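Long-range contact in acidocalcisomal pyrophosphatase (Trypanosoma brucei brucei, PDB 5CUY), which probably hydrolyses inorganic pyrophosphate to phosphate with the help of magnesium ions, as other members of the PPase family do: residues 295-300 with 331-336. The protein carries 1 engineered substitution. Numbering follows the deposited sequence.
Sequences VDAVEI and VVCISH
Val-298 joins strand 296-299 to strand 326-335 through both its backbone polar atoms: its N donates to Val-331 O (2.7 Å) and its O accepts from Cys-333 N (3.1 Å). Val-331 N to Asp-296 O and Ile-300 N to Cys-333 O complete a parallel ladder, yet the axes of 296-299 and 331-335 diverge by 42°, a strongly twisted pair. Packing is closest on the face that carries Ala-297, Val-331, Glu-299 and Cys-333, whose side chains cover most of the partner strand; there Ala-297 CB lies 4.0 Å from Val-331 CB, and Cys-333 SG, between its backbone N and carbonyl carbon (chi1 66°), turns toward Glu-299. The Glu-299 chain bends at chi2 and carries OE1 to Ser-335 N (2.8 Å, 167° at the hydrogen); Ser-335 N meets OE1 from above the carboxylate plane, and Gly-301 N is a second donor. Val-298 and Val-332, on the other face, meet less of the partner segment; Ile-300, just past the strand end, reaches Val-332 CG1 with CG2 (4.1 Å), and helix 357-367 covers Val-298 and Ile-300. Partly exposed His-336 turns away, its NE2 bonded to Asn-222 O. The Asp-296 carboxylate also leads away, toward the magnesium ion it binds with Asp-291 and Asp-328. Two N-H donors on buried Glu-299 OE1 would probably favour the ionised carboxylate, while Val-331 N ties the ladder to a metal ligand at Asp-296 O.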
loop_
_atom_site.group_PDB
_atom_site.type_symbol
_atom_site.label_atom_id
_atom_site.label_comp_id
_atom_site.label_asym_id
_atom_site.label_seq_id
_atom_site.Cartn_x
_atom_site.Cartn_y
_atom_site.Cartn_z
ATOM N N VAL D 295 16.510 -21.698 14.723
ATOM C CA VAL D 295 17.144 -20.745 13.848
ATOM C C VAL D 295 16.528 -19.407 14.078
ATOM O O VAL D 295 15.319 -19.289 14.290
ATOM C CB VAL D 295 17.014 -21.131 12.357
ATOM C CG1 VAL D 295 16.819 -22.617 12.223
ATOM C CG2 VAL D 295 15.891 -20.355 11.696
ATOM N N ASP D 296 17.361 -18.387 14.023
ATOM C CA ASP D 296 16.879 -17.073 14.269
ATOM C C ASP D 296 16.322 -16.343 13.061
ATOM O O ASP D 296 16.529 -16.732 11.930
ATOM C CB ASP D 296 18.005 -16.273 14.926
ATOM C CG ASP D 296 18.316 -16.763 16.356
ATOM O OD1 ASP D 296 17.419 -16.669 17.245
ATOM O OD2 ASP D 296 19.441 -17.248 16.597
ATOM N N ALA D 297 15.550 -15.300 13.283
ATOM C CA ALA D 297 15.107 -14.548 12.139
ATOM C C ALA D 297 14.964 -13.089 12.529
ATOM O O ALA D 297 14.906 -12.733 13.704
ATOM C CB ALA D 297 13.835 -15.084 11.564
ATOM N N VAL D 298 14.952 -12.255 11.509
ATOM C CA VAL D 298 14.832 -10.835 11.651
ATOM C C VAL D 298 13.687 -10.475 10.725
ATOM O O VAL D 298 13.801 -10.684 9.557
ATOM C CB VAL D 298 16.134 -10.190 11.168
ATOM C CG1 VAL D 298 16.157 -8.711 11.482
ATOM C CG2 VAL D 298 17.278 -10.854 11.840
ATOM N N GLU D 299 12.557 -10.004 11.204
ATOM C CA GLU D 299 11.560 -9.660 10.217
ATOM C C GLU D 299 11.575 -8.139 10.111
ATOM O O GLU D 299 11.445 -7.417 11.077
ATOM C CB GLU D 299 10.182 -10.313 10.528
ATOM C CG GLU D 299 9.047 -9.527 11.111
ATOM C CD GLU D 299 8.581 -8.292 10.328
ATOM O OE1 GLU D 299 8.359 -8.294 9.092
ATOM O OE2 GLU D 299 8.410 -7.282 11.023
ATOM N N ILE D 300 11.770 -7.696 8.879
ATOM C CA ILE D 300 11.954 -6.303 8.508
ATOM C C ILE D 300 10.766 -5.414 8.224
ATOM O O ILE D 300 10.955 -4.299 7.743
ATOM C CB ILE D 300 12.875 -6.258 7.287
ATOM C CG1 ILE D 300 12.133 -6.828 6.061
ATOM C CG2 ILE D 300 14.131 -7.084 7.585
ATOM C CD1 ILE D 300 12.975 -6.874 4.761
ATOM N N VAL D 331 17.925 -15.431 9.553
ATOM C CA VAL D 331 17.025 -15.443 8.431
ATOM C C VAL D 331 16.329 -14.071 8.263
ATOM O O VAL D 331 15.822 -13.483 9.231
ATOM C CB VAL D 331 16.009 -16.563 8.604
ATOM C CG1 VAL D 331 14.945 -16.432 7.586
ATOM C CG2 VAL D 331 16.709 -17.908 8.432
ATOM N N VAL D 332 16.343 -13.545 7.045
ATOM C CA VAL D 332 15.686 -12.289 6.762
ATOM C C VAL D 332 14.326 -12.649 6.252
ATOM O O VAL D 332 14.208 -13.332 5.224
ATOM C CB VAL D 332 16.389 -11.506 5.646
ATOM C CG1 VAL D 332 15.640 -10.196 5.341
ATOM C CG2 VAL D 332 17.794 -11.225 6.038
ATOM N N CYS D 333 13.294 -12.187 6.930
ATOM C CA CYS D 333 11.928 -12.478 6.504
ATOM C C CYS D 333 11.082 -11.229 6.722
ATOM O O CYS D 333 11.572 -10.215 7.223
ATOM C CB CYS D 333 11.343 -13.583 7.357
ATOM S SG CYS D 333 11.128 -13.041 9.118
ATOM N N ILE D 334 9.808 -11.316 6.361
ATOM C CA ILE D 334 8.883 -10.219 6.525
ATOM C C ILE D 334 7.442 -10.704 6.707
ATOM O O ILE D 334 6.975 -11.624 6.013
ATOM C CB ILE D 334 8.933 -9.248 5.311
ATOM C CG1 ILE D 334 7.978 -8.074 5.542
ATOM C CG2 ILE D 334 8.565 -9.984 4.026
ATOM C CD1 ILE D 334 8.073 -7.106 4.521
ATOM N N SER D 335 6.764 -10.040 7.639
ATOM C CA SER D 335 5.386 -10.270 8.037
ATOM C C SER D 335 4.459 -10.160 6.838
ATOM O O SER D 335 4.552 -9.230 6.079
ATOM C CB SER D 335 5.021 -9.221 9.069
ATOM O OG SER D 335 3.636 -9.088 9.233
ATOM N N HIS D 336 3.570 -11.126 6.661
ATOM C CA HIS D 336 2.650 -11.087 5.546
ATOM C C HIS D 336 1.692 -9.884 5.663
ATOM O O HIS D 336 1.148 -9.429 4.677
ATOM C CB HIS D 336 1.878 -12.426 5.466
ATOM C CG HIS D 336 2.595 -13.501 4.707
ATOM N ND1 HIS D 336 2.696 -13.495 3.333
ATOM C CD2 HIS D 336 3.289 -14.585 5.125
ATOM C CE1 HIS D 336 3.429 -14.526 2.940
ATOM N NE2 HIS D 336 3.801 -15.202 4.007
#